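Local coordinates for protein SOXX (Paracoccus pantotrophus, PDB 2C1D) that carries a covalently attached heme c as a cytochrome subunit of the SoxXA complex, which initiates chemotrophic sulfur oxidation, and probably serves in electron transfer, at residues L75-A80 and I125-V129; T3-V8 and Y95-G99. Residues are numbered along the deposited sequence.

Contact 1 (L75-A80 and I125-V129); sequences LRGIVA and IEDVV. With HEC (heme c), chain O.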
# COMPACT_ATOMS: atom_id res chain seq x y z
N LEU B 75 5.43 -23.92 -19.56
CA LEU B 75 6.22 -22.89 -18.91
C LEU B 75 6.09 -21.60 -19.71
O LEU B 75 5.94 -20.55 -19.12
CB LEU B 75 7.68 -23.33 -18.76
CG LEU B 75 7.96 -24.49 -17.79
CD1 LEU B 75 9.36 -25.02 -17.96
CD2 LEU B 75 7.73 -24.07 -16.34
N ARG B 76 6.08 -21.69 -21.04
CA ARG B 76 5.94 -20.49 -21.88
C ARG B 76 4.63 -19.78 -21.60
O ARG B 76 4.58 -18.56 -21.41
CB ARG B 76 6.05 -20.87 -23.37
CG ARG B 76 5.77 -19.77 -24.39
CD ARG B 76 5.96 -20.25 -25.84
NE ARG B 76 7.34 -20.69 -26.04
CZ ARG B 76 7.74 -21.94 -26.27
NH1 ARG B 76 6.90 -22.97 -26.35
NH2 ARG B 76 9.03 -22.16 -26.43
N GLY B 77 3.55 -20.56 -21.55
CA GLY B 77 2.25 -20.02 -21.28
C GLY B 77 2.12 -19.42 -19.88
O GLY B 77 1.44 -18.43 -19.72
N ILE B 78 2.80 -20.00 -18.89
CA ILE B 78 2.78 -19.49 -17.50
C ILE B 78 3.54 -18.15 -17.41
O ILE B 78 3.07 -17.19 -16.81
CB ILE B 78 3.38 -20.54 -16.53
CG1 ILE B 78 2.36 -21.67 -16.31
CG2 ILE B 78 3.77 -19.93 -15.19
CD1 ILE B 78 2.91 -22.91 -15.61
N VAL B 79 4.71 -18.10 -18.03
CA VAL B 79 5.49 -16.84 -18.07
C VAL B 79 4.76 -15.73 -18.83
O VAL B 79 4.65 -14.61 -18.33
CB VAL B 79 6.92 -17.07 -18.59
CG1 VAL B 79 7.74 -15.79 -18.57
CG2 VAL B 79 7.63 -18.10 -17.71
N ALA B 80 4.24 -16.05 -20.02
CA ALA B 80 3.55 -15.07 -20.85
C ALA B 80 2.27 -14.59 -20.19
O ALA B 80 1.97 -13.40 -20.18
CB ALA B 80 3.23 -15.63 -22.26
N ILE B 125 10.92 -13.66 -22.70
CA ILE B 125 10.09 -14.79 -22.26
C ILE B 125 10.78 -16.10 -22.62
O ILE B 125 10.86 -17.00 -21.79
CB ILE B 125 8.66 -14.77 -22.90
CG1 ILE B 125 7.89 -13.48 -22.63
CG2 ILE B 125 7.83 -16.02 -22.44
CD1 ILE B 125 7.34 -13.31 -21.32
N GLU B 126 11.29 -16.22 -23.85
CA GLU B 126 11.94 -17.45 -24.29
C GLU B 126 13.18 -17.75 -23.47
O GLU B 126 13.47 -18.92 -23.16
CB GLU B 126 12.29 -17.37 -25.79
CG GLU B 126 11.07 -17.35 -26.71
CD GLU B 126 10.20 -18.58 -26.61
OE1 GLU B 126 10.75 -19.69 -26.44
OE2 GLU B 126 8.96 -18.46 -26.69
N ASP B 127 13.91 -16.68 -23.11
CA ASP B 127 15.10 -16.76 -22.29
C ASP B 127 14.78 -17.25 -20.86
O ASP B 127 15.54 -18.06 -20.29
CB ASP B 127 15.80 -15.39 -22.23
CG ASP B 127 16.46 -14.98 -23.56
OD1 ASP B 127 16.58 -15.78 -24.51
OD2 ASP B 127 16.92 -13.82 -23.75
N VAL B 128 13.67 -16.78 -20.30
CA VAL B 128 13.24 -17.18 -18.97
C VAL B 128 12.83 -18.66 -19.03
O VAL B 128 13.26 -19.45 -18.22
CB VAL B 128 12.10 -16.30 -18.47
CG1 VAL B 128 11.43 -16.92 -17.22
CG2 VAL B 128 12.64 -14.88 -18.15
N VAL B 129 12.02 -19.02 -20.02
CA VAL B 129 11.58 -20.40 -20.22
C VAL B 129 12.76 -21.38 -20.31
O VAL B 129 12.72 -22.44 -19.69
CB VAL B 129 10.69 -20.54 -21.46
CG1 VAL B 129 10.46 -22.00 -21.83
CG2 VAL B 129 9.36 -19.87 -21.24
FE HEC O . 5.18 -16.94 -10.61
CHA HEC O . 3.25 -19.72 -10.19
CHB HEC O . 7.25 -18.64 -12.68
CHC HEC O . 6.89 -14.08 -11.21
CHD HEC O . 3.35 -15.28 -8.18
NA HEC O . 5.22 -18.84 -11.33
C1A HEC O . 4.36 -19.84 -10.98
C2A HEC O . 4.82 -21.05 -11.62
C3A HEC O . 5.94 -20.76 -12.32
C4A HEC O . 6.20 -19.34 -12.14
CMA HEC O . 6.84 -21.67 -13.17
CAA HEC O . 4.10 -22.39 -11.49
CBA HEC O . 4.19 -22.94 -10.07
CGA HEC O . 5.49 -23.66 -10.02
O1A HEC O . 5.59 -24.69 -10.72
O2A HEC O . 6.42 -23.22 -9.31
NB HEC O . 6.76 -16.46 -11.69
C1B HEC O . 7.44 -17.30 -12.56
C2B HEC O . 8.39 -16.51 -13.33
C3B HEC O . 8.31 -15.25 -12.91
C4B HEC O . 7.27 -15.20 -11.90
CMB HEC O . 9.37 -17.10 -14.36
CAB HEC O . 9.13 -14.05 -13.47
CBB HEC O . 9.01 -13.95 -14.84
NC HEC O . 5.15 -15.00 -9.82
C1C HEC O . 5.94 -13.98 -10.24
C2C HEC O . 5.66 -12.82 -9.39
C3C HEC O . 4.58 -13.11 -8.65
C4C HEC O . 4.31 -14.53 -8.84
CMC HEC O . 6.22 -11.42 -9.64
CAC HEC O . 3.83 -12.21 -7.60
CBC HEC O . 3.35 -11.01 -7.96
ND HEC O . 3.53 -17.41 -9.38
C1D HEC O . 2.96 -16.58 -8.43
C2D HEC O . 1.91 -17.30 -7.76
C3D HEC O . 1.89 -18.70 -8.39
C4D HEC O . 2.93 -18.66 -9.38
CMD HEC O . 0.98 -16.79 -6.62
CAD HEC O . 0.98 -19.91 -8.06
CBD HEC O . -0.25 -19.85 -8.97
CGD HEC O . -1.55 -19.86 -8.18
O1D HEC O . -2.19 -18.76 -8.05
O2D HEC O . -1.90 -20.97 -7.70
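Helices 72-81 and 122-133 of the cytochrome c fold meet here beside the heme, in a buried contact at the heart of the chain. The axes of segments 75-80 and 125-129 are 9.4 Å apart at closest approach, with 127° between their N-to-C directions, and the interface is mostly aliphatic. V79 points at the partner helix: its CG1 lies 3.7 Å from I125 CD1, and its CG2 4.0 Å from V128 CG1. V129 CG2 sits 3.5 Å from R76 CA, so here a valine methyl packs directly on the other helix's backbone, while L75 CB approaches V129 CG1 at 4.3 Å. The heme rests against the same pair of helices: its methyl CMB is 3.5 Å from V128 CG1 and 3.9 Å from V79 CG2, and I78, which takes no part in the contact with 125-129, places CG2 3.7 Å from heme C3A. L75 and V128 also reach W70 and helix 26-33, respectively. At the polar margin R76 and E126 form a two-pronged salt bridge, NE of R76 to OE2 of E126 at 2.8 Å and NH2 of R76 to OE1 of E126 at 3.0 Å. E72 and the backbone O of V15 bind the same guanidinium, and E126 OE2 also accepts from L19 N. The buried charges are paired with each other and tied to the N-terminal region, while the side chains nearest the heme, I78, V79 and V128, are all aliphatic.

Contact 2 (T3-V8 and Y95-G99); sequences TAPKEV and YKVDG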
# COMPACT_ATOMS: atom_id res chain seq x y z
N THR B 3 5.57 -13.77 -32.35
CA THR B 3 4.12 -13.72 -32.18
C THR B 3 3.75 -12.69 -31.10
O THR B 3 4.25 -12.73 -29.97
CB THR B 3 3.39 -15.12 -32.07
OG1 THR B 3 2.48 -15.17 -30.95
CG2 THR B 3 4.32 -16.24 -31.89
N ALA B 4 2.93 -11.73 -31.52
CA ALA B 4 2.58 -10.58 -30.72
C ALA B 4 1.69 -11.02 -29.56
O ALA B 4 1.07 -12.09 -29.62
CB ALA B 4 1.88 -9.60 -31.58
N PRO B 5 1.67 -10.24 -28.47
CA PRO B 5 0.85 -10.60 -27.30
C PRO B 5 -0.59 -11.03 -27.62
O PRO B 5 -0.99 -12.08 -27.15
CB PRO B 5 0.89 -9.31 -26.46
CG PRO B 5 2.27 -8.78 -26.73
CD PRO B 5 2.44 -9.00 -28.23
N LYS B 6 -1.31 -10.29 -28.45
CA LYS B 6 -2.72 -10.60 -28.73
C LYS B 6 -2.90 -11.80 -29.68
O LYS B 6 -4.00 -12.33 -29.78
CB LYS B 6 -3.46 -9.42 -29.33
CG LYS B 6 -3.21 -8.05 -28.69
CD LYS B 6 -4.36 -7.57 -27.84
CE LYS B 6 -5.50 -7.02 -28.66
NZ LYS B 6 -6.78 -7.30 -27.95
N GLU B 7 -1.83 -12.21 -30.36
CA GLU B 7 -1.86 -13.36 -31.27
C GLU B 7 -1.49 -14.69 -30.61
O GLU B 7 -1.61 -15.74 -31.24
CB GLU B 7 -0.89 -13.14 -32.45
CG GLU B 7 -1.08 -11.84 -33.20
CD GLU B 7 0.05 -11.53 -34.18
OE1 GLU B 7 -0.19 -10.68 -35.06
OE2 GLU B 7 1.17 -12.11 -34.06
N VAL B 8 -1.01 -14.66 -29.37
CA VAL B 8 -0.63 -15.89 -28.67
C VAL B 8 -1.85 -16.81 -28.51
O VAL B 8 -2.95 -16.34 -28.22
CB VAL B 8 0.03 -15.59 -27.29
CG1 VAL B 8 0.33 -16.88 -26.53
CG2 VAL B 8 1.33 -14.80 -27.47
N TYR B 95 3.39 -10.95 -20.73
CA TYR B 95 3.24 -10.73 -22.18
C TYR B 95 1.80 -10.34 -22.50
O TYR B 95 1.12 -11.00 -23.28
CB TYR B 95 3.69 -11.98 -22.95
CG TYR B 95 4.14 -11.72 -24.37
CD1 TYR B 95 5.22 -10.88 -24.64
CD2 TYR B 95 3.49 -12.32 -25.45
CE1 TYR B 95 5.64 -10.64 -25.97
CE2 TYR B 95 3.92 -12.11 -26.76
CZ TYR B 95 5.01 -11.28 -27.01
OH TYR B 95 5.42 -11.05 -28.30
N LYS B 96 1.35 -9.25 -21.88
CA LYS B 96 -0.03 -8.80 -21.96
C LYS B 96 -0.02 -7.30 -22.10
O LYS B 96 0.75 -6.60 -21.45
CB LYS B 96 -0.82 -9.17 -20.70
CG LYS B 96 -2.30 -8.86 -20.77
CD LYS B 96 -3.03 -9.41 -19.53
CE LYS B 96 -4.51 -9.02 -19.49
NZ LYS B 96 -5.21 -9.78 -18.41
N VAL B 97 -0.88 -6.79 -22.97
CA VAL B 97 -0.78 -5.40 -23.36
C VAL B 97 -2.06 -4.60 -23.20
O VAL B 97 -2.05 -3.38 -23.30
CB VAL B 97 -0.29 -5.27 -24.82
CG1 VAL B 97 1.11 -5.82 -24.96
CG2 VAL B 97 -1.27 -5.95 -25.78
N ASP B 98 -3.17 -5.27 -22.91
CA ASP B 98 -4.43 -4.54 -22.75
C ASP B 98 -5.41 -5.29 -21.87
O ASP B 98 -5.12 -6.40 -21.40
CB ASP B 98 -5.02 -4.19 -24.13
CG ASP B 98 -5.55 -5.41 -24.90
OD1 ASP B 98 -5.35 -6.57 -24.49
OD2 ASP B 98 -6.20 -5.30 -25.96
N GLY B 99 -6.58 -4.70 -21.64
CA GLY B 99 -7.60 -5.28 -20.78
C GLY B 99 -7.39 -4.91 -19.31
O GLY B 99 -7.82 -5.64 -18.40
O HOH W 1 -0.30 -13.04 -24.55
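P5 lies over one face of the Y95 ring, its CG 3.7 Å from the ring centroid and 12° off the normal, a CH-pi contact. The same P5 CG also meets V97 CG1 at 3.6 Å, so the proline ring packs against both side chains. The rim of the tyrosine is used as well: V8 CG2 comes to 3.8 Å from Y95 CE2 near the ring plane, and Y95 OH donates a 2.6 Å hydrogen bond to T3 O. What Y95 packs against is a short 3-10 turn, residues 5-7, at the start of the chain, held by E7 N to A4 O at 3.0 Å; the side chain of E7 folds back, OE2 accepting from A4 N at 3.1 Å. Segment 95-99 is a loop without regular structure, lying between helices 72-81 and 122-133 of the cytochrome c fold. One water joins the backbones, donating to P5 O at 2.9 Å and to Y95 O at 2.8 Å. Further out, K6 NZ forms a 2.9 Å salt bridge with D98 OD2. K96 points away from the N-terminal turn, its NZ in a salt bridge with E177 of the SOXA chain and its O accepting from Q175 of SOXA.

In the fold
From the N terminus, the 3-10 turn of contact 2 comes first, before helix 26-33, and meets the loop at 95-99 some 87 residues later. Contact 1 begins within that span, on helix 72-81, but closes beyond it, on helix 122-133 near the C terminus, so the two closures cross instead of nesting. Their centres lie about 13 Å apart, yet they touch: A80 O and Y95 N are 2.9 Å apart, a probable hydrogen bond, and I125 CD1 packs on Y95 CB at 4.2 Å. Y95 thereby connects the helix pair beside the heme to the N-terminal segment, and the next residue of the same loop, K96, contacts the SOXA chain.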